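Local coordinates for uncharacterized protein (Enterococcus faecalis, PDB 3CLQ) that is of unknown function but belongs to the AllG family and is probably related to a subunit of oxamate carbamoyltransferase, at residues 37-42 and 98-103; 44-49 and 109-114. All blocks are in the same frame, centred on the assembly; numbering follows the deposited sequence.

How the interactions relate
Both interactions involve the chain around strand 45-48 and the long loop between strands 92-95 and 114-120. Along the sequence the order is 37-42, 44-49, 98-103, 109-114, so the two contacts alternate. Their centres lie about 8 Å apart, on the same side of the chain's centre. Interaction 1 joins the loop before strand 45-48 to the early part of the long loop. Interaction 2 joins the strand itself to the later part. They touch directly: Met38 packs on Leu47, and Met41 on Pro111. The long loop thus lies against strand 45-48 and its approach at two successive places, beside the parallel pair of strands 45-48 and 92-95.

Interaction 1 (37-42 and 98-103); sequences VMPDMT and EHDAVG
His99 carries this contact between two loops, and its CG stands anti to its own carbonyl carbon (chi1 -66°). Starting at CB, the side chain meets the methyl end of selenomethionine Met38, with Met38 CE 3.5 Å from His99 CB. His99 CG lies 3.7 Å from Pro39 O. The ring turns its ND1 edge to this oxygen, and His99 ND1 donates a hydrogen bond to Pro39 O at 2.7 Å. The N-H points fairly straight, at 159°, and the oxygen lies close to the ring plane. The donor stands above the plane of the Pro39 carbonyl, not on a lone pair. Further round, His99 CE1 comes 3.3 Å from Asp40 O and 3.6 Å from Asp40 CB. The planes of the Asp40 carboxylate and the ring are inclined at 64°. Asp40 OD1 lies 4.1 Å from His99 ND1 without bonding, and would probably favour a positive charge on the ring. At the tip, NE2 is hydrogen-bonded to Ser94 OG, which fixes the ring's rotation. The buried histidine thus bridges a backbone carbonyl of one loop and Ser94 of strand 92-95. The Met38 chain bends at its end and brings CE to 3.9 Å from Ala101 CB. Around the contact, strand 126-130 packs against Met38 and Pro39 through Phe128. Leu47 of strand 45-48 touches Met38 and His99, and Asp100 reaches helix 234-247.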
ATOM      1  N   VAL B  37      -6.556 -31.143   5.695  1.00 58.06           N
ATOM      2  CA  VAL B  37      -6.995 -30.246   6.762  1.00 58.52           C
ATOM      3  C   VAL B  37      -8.461 -29.824   6.754  1.00 59.86           C
ATOM      4  O   VAL B  37      -8.974 -29.362   7.769  1.00 60.28           O
ATOM      5  CB  VAL B  37      -6.102 -28.998   6.835  1.00 57.88           C
ATOM      6  CG1 VAL B  37      -4.662 -29.400   7.070  1.00 57.10           C
ATOM      7  CG2 VAL B  37      -6.225 -28.185   5.568  1.00 57.83           C
HETATM    8  N   MSE B  38      -9.139 -29.980   5.628  1.00 61.89           N
HETATM    9  CA  MSE B  38     -10.528 -29.522   5.511  1.00 63.84           C
HETATM   10  C   MSE B  38     -11.524 -30.546   6.040  1.00 63.52           C
HETATM   11  O   MSE B  38     -11.232 -31.735   6.035  1.00 62.59           O
HETATM   12  CB  MSE B  38     -10.839 -29.164   4.064  1.00 63.95           C
HETATM   13  CG  MSE B  38      -9.913 -28.074   3.533  1.00 65.34           C
HETATM   14 SE   MSE B  38     -10.709 -27.050   2.067  0.75 66.60          SE
HETATM   15  CE  MSE B  38     -12.572 -27.522   2.387  1.00 65.52           C
ATOM     16  N   PRO B  39     -12.712 -30.078   6.487  1.00 64.44           N
ATOM     17  CA  PRO B  39     -13.770 -30.959   7.009  1.00 64.69           C
ATOM     18  C   PRO B  39     -14.431 -31.783   5.901  1.00 65.32           C
ATOM     19  O   PRO B  39     -14.669 -31.259   4.812  1.00 64.54           O
ATOM     20  CB  PRO B  39     -14.803 -29.980   7.605  1.00 64.27           C
ATOM     21  CG  PRO B  39     -14.218 -28.614   7.502  1.00 63.29           C
ATOM     22  CD  PRO B  39     -13.130 -28.663   6.479  1.00 63.82           C
ATOM     23  N   ASP B  40     -14.713 -33.055   6.194  1.00 66.68           N
ATOM     24  CA  ASP B  40     -15.436 -33.972   5.293  1.00 67.34           C
ATOM     25  C   ASP B  40     -14.871 -34.025   3.878  1.00 67.54           C
ATOM     26  O   ASP B  40     -15.608 -33.989   2.907  1.00 67.82           O
ATOM     27  CB  ASP B  40     -16.929 -33.625   5.236  1.00 68.32           C
ATOM     28  CG  ASP B  40     -17.486 -33.217   6.584  1.00 68.95           C
ATOM     29  OD1 ASP B  40     -17.793 -32.006   6.765  1.00 69.40           O
ATOM     30  OD2 ASP B  40     -17.606 -34.106   7.458  1.00 68.99           O
HETATM   31  N   MSE B  41     -13.559 -34.111   3.763  1.00 68.25           N
HETATM   32  CA  MSE B  41     -12.939 -34.297   2.464  1.00 68.32           C
HETATM   33  C   MSE B  41     -12.754 -35.784   2.125  1.00 66.59           C
HETATM   34  O   MSE B  41     -12.450 -36.604   2.988  1.00 66.74           O
HETATM   35  CB  MSE B  41     -11.580 -33.611   2.451  1.00 70.65           C
HETATM   36  CG  MSE B  41     -11.124 -33.196   1.077  1.00 72.07           C
HETATM   37 SE   MSE B  41     -12.105 -31.632   0.476  0.70 74.96          SE
HETATM   38  CE  MSE B  41     -11.120 -31.234  -1.170  1.00 72.76           C
ATOM     39  N   THR B  42     -12.933 -36.132   0.863  1.00 63.97           N
ATOM     40  CA  THR B  42     -12.523 -37.443   0.398  1.00 61.60           C
ATOM     41  C   THR B  42     -11.762 -37.217  -0.900  1.00 61.18           C
ATOM     42  O   THR B  42     -11.797 -36.113  -1.450  1.00 60.65           O
ATOM     43  CB  THR B  42     -13.726 -38.367   0.177  1.00 60.37           C
ATOM     44  OG1 THR B  42     -14.388 -38.001  -1.035  1.00 59.36           O
ATOM     45  CG2 THR B  42     -14.703 -38.265   1.343  1.00 59.36           C
ATOM     46  N   GLU B  98     -19.932 -25.064   2.366  1.00 56.24           N
ATOM     47  CA  GLU B  98     -20.385 -26.133   3.221  1.00 55.81           C
ATOM     48  C   GLU B  98     -19.243 -26.948   3.801  1.00 55.58           C
ATOM     49  O   GLU B  98     -19.469 -27.928   4.507  1.00 53.90           O
ATOM     50  CB  GLU B  98     -21.341 -27.018   2.462  1.00 56.79           C
ATOM     51  CG  GLU B  98     -22.617 -26.326   2.119  1.00 57.44           C
ATOM     52  CD  GLU B  98     -23.625 -27.289   1.577  1.00 58.13           C
ATOM     53  OE1 GLU B  98     -24.661 -26.820   1.064  1.00 58.93           O
ATOM     54  OE2 GLU B  98     -23.376 -28.517   1.659  1.00 58.59           O
ATOM     55  N   HIS B  99     -18.020 -26.513   3.512  1.00 56.24           N
ATOM     56  CA  HIS B  99     -16.821 -27.082   4.122  1.00 56.02           C
ATOM     57  C   HIS B  99     -15.963 -25.979   4.704  1.00 56.35           C
ATOM     58  O   HIS B  99     -14.736 -26.073   4.739  1.00 55.78           O
ATOM     59  CB  HIS B  99     -16.028 -27.875   3.100  1.00 56.33           C
ATOM     60  CG  HIS B  99     -16.746 -29.088   2.612  1.00 57.12           C
ATOM     61  ND1 HIS B  99     -16.568 -30.333   3.174  1.00 57.93           N
ATOM     62  CD2 HIS B  99     -17.664 -29.247   1.631  1.00 57.24           C
ATOM     63  CE1 HIS B  99     -17.323 -31.214   2.544  1.00 57.18           C
ATOM     64  NE2 HIS B  99     -17.998 -30.579   1.603  1.00 57.50           N
ATOM     65  N   ASP B 100     -16.620 -24.914   5.145  1.00 56.81           N
ATOM     66  CA  ASP B 100     -15.928 -23.848   5.839  1.00 56.27           C
ATOM     67  C   ASP B 100     -14.849 -23.251   4.960  1.00 55.38           C
ATOM     68  O   ASP B 100     -13.854 -22.744   5.463  1.00 56.31           O
ATOM     69  CB  ASP B 100     -15.344 -24.375   7.164  1.00 57.01           C
ATOM     70  CG  ASP B 100     -16.436 -24.723   8.179  1.00 58.04           C
ATOM     71  OD1 ASP B 100     -17.555 -24.180   8.035  1.00 58.29           O
ATOM     72  OD2 ASP B 100     -16.199 -25.523   9.110  1.00 58.23           O
ATOM     73  N   ALA B 101     -15.028 -23.317   3.645  1.00 54.11           N
ATOM     74  CA  ALA B 101     -14.071 -22.678   2.745  1.00 53.97           C
ATOM     75  C   ALA B 101     -14.781 -21.634   1.895  1.00 53.11           C
ATOM     76  O   ALA B 101     -15.995 -21.491   2.007  1.00 53.51           O
ATOM     77  CB  ALA B 101     -13.414 -23.717   1.862  1.00 53.59           C
ATOM     78  N   VAL B 102     -14.032 -20.931   1.042  1.00 51.62           N
ATOM     79  CA  VAL B 102     -14.601 -20.083  -0.041  1.00 49.86           C
ATOM     80  C   VAL B 102     -13.728 -20.143  -1.296  1.00 50.36           C
ATOM     81  O   VAL B 102     -12.528 -20.366  -1.213  1.00 50.33           O
ATOM     82  CB  VAL B 102     -14.741 -18.610   0.346  1.00 48.88           C
ATOM     83  CG1 VAL B 102     -15.896 -18.415   1.298  1.00 49.13           C
ATOM     84  CG2 VAL B 102     -13.454 -18.085   0.942  1.00 48.45           C
ATOM     85  N   GLY B 103     -14.320 -19.956  -2.465  1.00 50.55           N
ATOM     86  CA  GLY B 103     -13.566 -20.108  -3.695  1.00 51.32           C
ATOM     87  C   GLY B 103     -13.750 -18.957  -4.657  1.00 52.85           C
ATOM     88  O   GLY B 103     -14.889 -18.544  -4.970  1.00 51.43           O
TER

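Interaction 2 (44-49 and 109-114); sequences TTILHA and TSPNMY
Leu47 and Thr109 form a single antiparallel bridge, a hydrogen-bonded pair that satisfies both backbone groups of each residue. Leu47 N gives its hydrogen to Thr109 O at 3.0 Å, with a nearly straight angle of 169°. The return bond, from Thr109 N to Leu47 O, is 2.8 Å long but more bent, at 138°; the position of this oxygen is less certain. Beyond the bridge, Ser110 to Met113 make a type I beta turn, closed by Met113 N bonding to Ser110 O at 2.9 Å. Thr45 O faces the Pro111 ring, whose CD lies 3.3 Å away. Ile46 CG2 makes an apolar contact with Pro111 CD at 4.4 Å. Other carbons come close: Leu47 CB is 4.2 Å from Thr109 CB, and Ile46 CG2 is 4.1 Å from Ser110 CB. Two hydroxyls have partners outside the two segments: Thr109 OG1 bonds to Gly107 O, and Thr45 OG1 to Thr42 OG1. His48 ND1 donates to Ala49 O, 2.7 Å away. Asn112 uses both ends of its amide, with Glu73 and Lys33. Strand 45-48 runs parallel to strand 92-95; its Ile46 bonds to Thr92 of that strand and His48 to Cys96 just beyond it. Helix 60-73 covers Ile46 through Val66 and Ser110 through Phe72.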
ATOM      1  N   THR B  44     -12.328 -38.189  -3.788  1.00 57.12           N
ATOM      2  CA  THR B  44     -13.217 -38.076  -4.932  1.00 55.85           C
ATOM      3  C   THR B  44     -14.206 -36.931  -4.693  1.00 56.12           C
ATOM      4  O   THR B  44     -15.342 -36.962  -5.166  1.00 56.76           O
ATOM      5  CB  THR B  44     -13.970 -39.410  -5.197  1.00 54.53           C
ATOM      6  OG1 THR B  44     -14.932 -39.648  -4.163  1.00 53.22           O
ATOM      7  CG2 THR B  44     -12.993 -40.580  -5.239  1.00 53.57           C
ATOM      8  N   THR B  45     -13.767 -35.922  -3.956  1.00 55.37           N
ATOM      9  CA  THR B  45     -14.642 -34.830  -3.583  1.00 55.24           C
ATOM     10  C   THR B  45     -14.099 -33.581  -4.221  1.00 55.14           C
ATOM     11  O   THR B  45     -12.919 -33.291  -4.063  1.00 55.30           O
ATOM     12  CB  THR B  45     -14.615 -34.596  -2.061  1.00 55.26           C
ATOM     13  OG1 THR B  45     -15.613 -35.393  -1.425  1.00 55.46           O
ATOM     14  CG2 THR B  45     -14.903 -33.158  -1.740  1.00 54.88           C
ATOM     15  N   ILE B  46     -14.916 -32.835  -4.957  1.00 54.45           N
ATOM     16  CA  ILE B  46     -14.424 -31.534  -5.391  1.00 54.07           C
ATOM     17  C   ILE B  46     -15.392 -30.374  -5.188  1.00 54.14           C
ATOM     18  O   ILE B  46     -16.610 -30.515  -5.361  1.00 53.85           O
ATOM     19  CB  ILE B  46     -13.727 -31.539  -6.782  1.00 53.67           C
ATOM     20  CG1 ILE B  46     -14.694 -31.316  -7.912  1.00 53.55           C
ATOM     21  CG2 ILE B  46     -12.927 -32.821  -7.016  1.00 53.61           C
ATOM     22  CD1 ILE B  46     -13.984 -31.467  -9.225  1.00 53.99           C
ATOM     23  N   LEU B  47     -14.811 -29.246  -4.767  1.00 53.75           N
ATOM     24  CA  LEU B  47     -15.552 -28.076  -4.322  1.00 53.52           C
ATOM     25  C   LEU B  47     -15.564 -27.004  -5.382  1.00 53.91           C
ATOM     26  O   LEU B  47     -14.616 -26.867  -6.151  1.00 53.98           O
ATOM     27  CB  LEU B  47     -14.922 -27.495  -3.053  1.00 52.65           C
ATOM     28  CG  LEU B  47     -14.438 -28.546  -2.057  1.00 52.53           C
ATOM     29  CD1 LEU B  47     -14.077 -27.934  -0.727  1.00 51.74           C
ATOM     30  CD2 LEU B  47     -15.507 -29.625  -1.878  1.00 52.85           C
ATOM     31  N   HIS B  48     -16.634 -26.220  -5.377  1.00 54.55           N
ATOM     32  CA  HIS B  48     -16.849 -25.152  -6.341  1.00 54.57           C
ATOM     33  C   HIS B  48     -17.384 -23.924  -5.591  1.00 54.49           C
ATOM     34  O   HIS B  48     -17.775 -24.033  -4.431  1.00 55.52           O
ATOM     35  CB  HIS B  48     -17.897 -25.625  -7.358  1.00 53.58           C
ATOM     36  CG  HIS B  48     -19.183 -26.061  -6.728  1.00 53.87           C
ATOM     37  ND1 HIS B  48     -20.210 -25.187  -6.449  1.00 54.25           N
ATOM     38  CD2 HIS B  48     -19.606 -27.279  -6.310  1.00 54.71           C
ATOM     39  CE1 HIS B  48     -21.213 -25.846  -5.890  1.00 54.24           C
ATOM     40  NE2 HIS B  48     -20.873 -27.118  -5.794  1.00 54.67           N
ATOM     41  N   ALA B  49     -17.443 -22.775  -6.260  1.00 53.73           N
ATOM     42  CA  ALA B  49     -18.071 -21.589  -5.676  1.00 53.82           C
ATOM     43  C   ALA B  49     -19.616 -21.620  -5.733  1.00 53.86           C
ATOM     44  O   ALA B  49     -20.196 -22.446  -6.436  1.00 52.57           O
ATOM     45  CB  ALA B  49     -17.543 -20.327  -6.346  1.00 53.14           C
ATOM     46  N   THR B 109     -11.862 -26.559  -6.070  1.00 52.47           N
ATOM     47  CA  THR B 109     -10.829 -26.868  -5.097  1.00 52.66           C
ATOM     48  C   THR B 109     -10.828 -28.369  -4.860  1.00 52.57           C
ATOM     49  O   THR B 109     -11.833 -28.927  -4.422  1.00 53.14           O
ATOM     50  CB  THR B 109     -11.090 -26.077  -3.810  1.00 52.33           C
ATOM     51  OG1 THR B 109     -11.210 -24.704  -4.162  1.00 53.28           O
ATOM     52  CG2 THR B 109      -9.977 -26.229  -2.815  1.00 51.81           C
ATOM     53  N   SER B 110      -9.716 -29.018  -5.190  1.00 52.17           N
ATOM     54  CA  SER B 110      -9.641 -30.460  -5.135  1.00 53.14           C
ATOM     55  C   SER B 110      -8.610 -30.883  -4.116  1.00 53.62           C
ATOM     56  O   SER B 110      -7.719 -30.116  -3.815  1.00 54.99           O
ATOM     57  CB  SER B 110      -9.266 -31.004  -6.505  1.00 53.62           C
ATOM     58  OG  SER B 110      -7.871 -30.929  -6.720  1.00 54.18           O
ATOM     59  N   PRO B 111      -8.713 -32.112  -3.595  1.00 54.47           N
ATOM     60  CA  PRO B 111      -7.907 -32.606  -2.479  1.00 55.20           C
ATOM     61  C   PRO B 111      -6.438 -32.196  -2.474  1.00 56.90           C
ATOM     62  O   PRO B 111      -5.896 -31.933  -1.392  1.00 57.55           O
ATOM     63  CB  PRO B 111      -8.019 -34.107  -2.620  1.00 54.90           C
ATOM     64  CG  PRO B 111      -9.377 -34.307  -3.177  1.00 54.55           C
ATOM     65  CD  PRO B 111      -9.655 -33.139  -4.074  1.00 54.43           C
ATOM     66  N   ASN B 112      -5.798 -32.126  -3.644  1.00 57.85           N
ATOM     67  CA  ASN B 112      -4.352 -31.825  -3.701  1.00 58.67           C
ATOM     68  C   ASN B 112      -3.932 -30.378  -3.983  1.00 59.35           C
ATOM     69  O   ASN B 112      -2.741 -30.084  -4.129  1.00 59.14           O
ATOM     70  CB  ASN B 112      -3.635 -32.791  -4.631  1.00 58.80           C
ATOM     71  CG  ASN B 112      -3.652 -34.184  -4.098  1.00 58.97           C
ATOM     72  OD1 ASN B 112      -3.035 -34.467  -3.073  1.00 59.75           O
ATOM     73  ND2 ASN B 112      -4.385 -35.062  -4.759  1.00 58.53           N
HETATM   74  N   MSE B 113      -4.899 -29.472  -4.048  1.00 59.71           N
HETATM   75  CA  MSE B 113      -4.564 -28.065  -4.061  1.00 60.33           C
HETATM   76  C   MSE B 113      -4.215 -27.638  -2.650  1.00 58.74           C
HETATM   77  O   MSE B 113      -4.743 -28.194  -1.688  1.00 58.06           O
HETATM   78  CB  MSE B 113      -5.719 -27.239  -4.595  1.00 60.81           C
HETATM   79  CG  MSE B 113      -5.900 -27.444  -6.063  1.00 62.19           C
HETATM   80 SE   MSE B 113      -7.554 -26.674  -6.719  0.70 63.88          SE
HETATM   81  CE  MSE B 113      -8.022 -28.125  -7.928  1.00 61.64           C
ATOM     82  N   TYR B 114      -3.312 -26.668  -2.532  1.00 57.39           N
ATOM     83  CA  TYR B 114      -2.983 -26.114  -1.234  1.00 55.68           C
ATOM     84  C   TYR B 114      -3.990 -25.040  -0.882  1.00 54.73           C
ATOM     85  O   TYR B 114      -4.451 -24.319  -1.765  1.00 55.06           O
ATOM     86  CB  TYR B 114      -1.565 -25.561  -1.238  1.00 55.64           C
ATOM     87  CG  TYR B 114      -0.586 -26.595  -0.810  1.00 55.22           C
ATOM     88  CD1 TYR B 114      -0.169 -27.588  -1.696  1.00 56.14           C
ATOM     89  CD2 TYR B 114      -0.114 -26.626   0.493  1.00 54.88           C
ATOM     90  CE1 TYR B 114       0.723 -28.595  -1.285  1.00 55.63           C
ATOM     91  CE2 TYR B 114       0.779 -27.611   0.910  1.00 55.12           C
ATOM     92  CZ  TYR B 114       1.183 -28.593   0.017  1.00 55.46           C
ATOM     93  OH  TYR B 114       2.048 -29.567   0.425  1.00 55.55           O
TER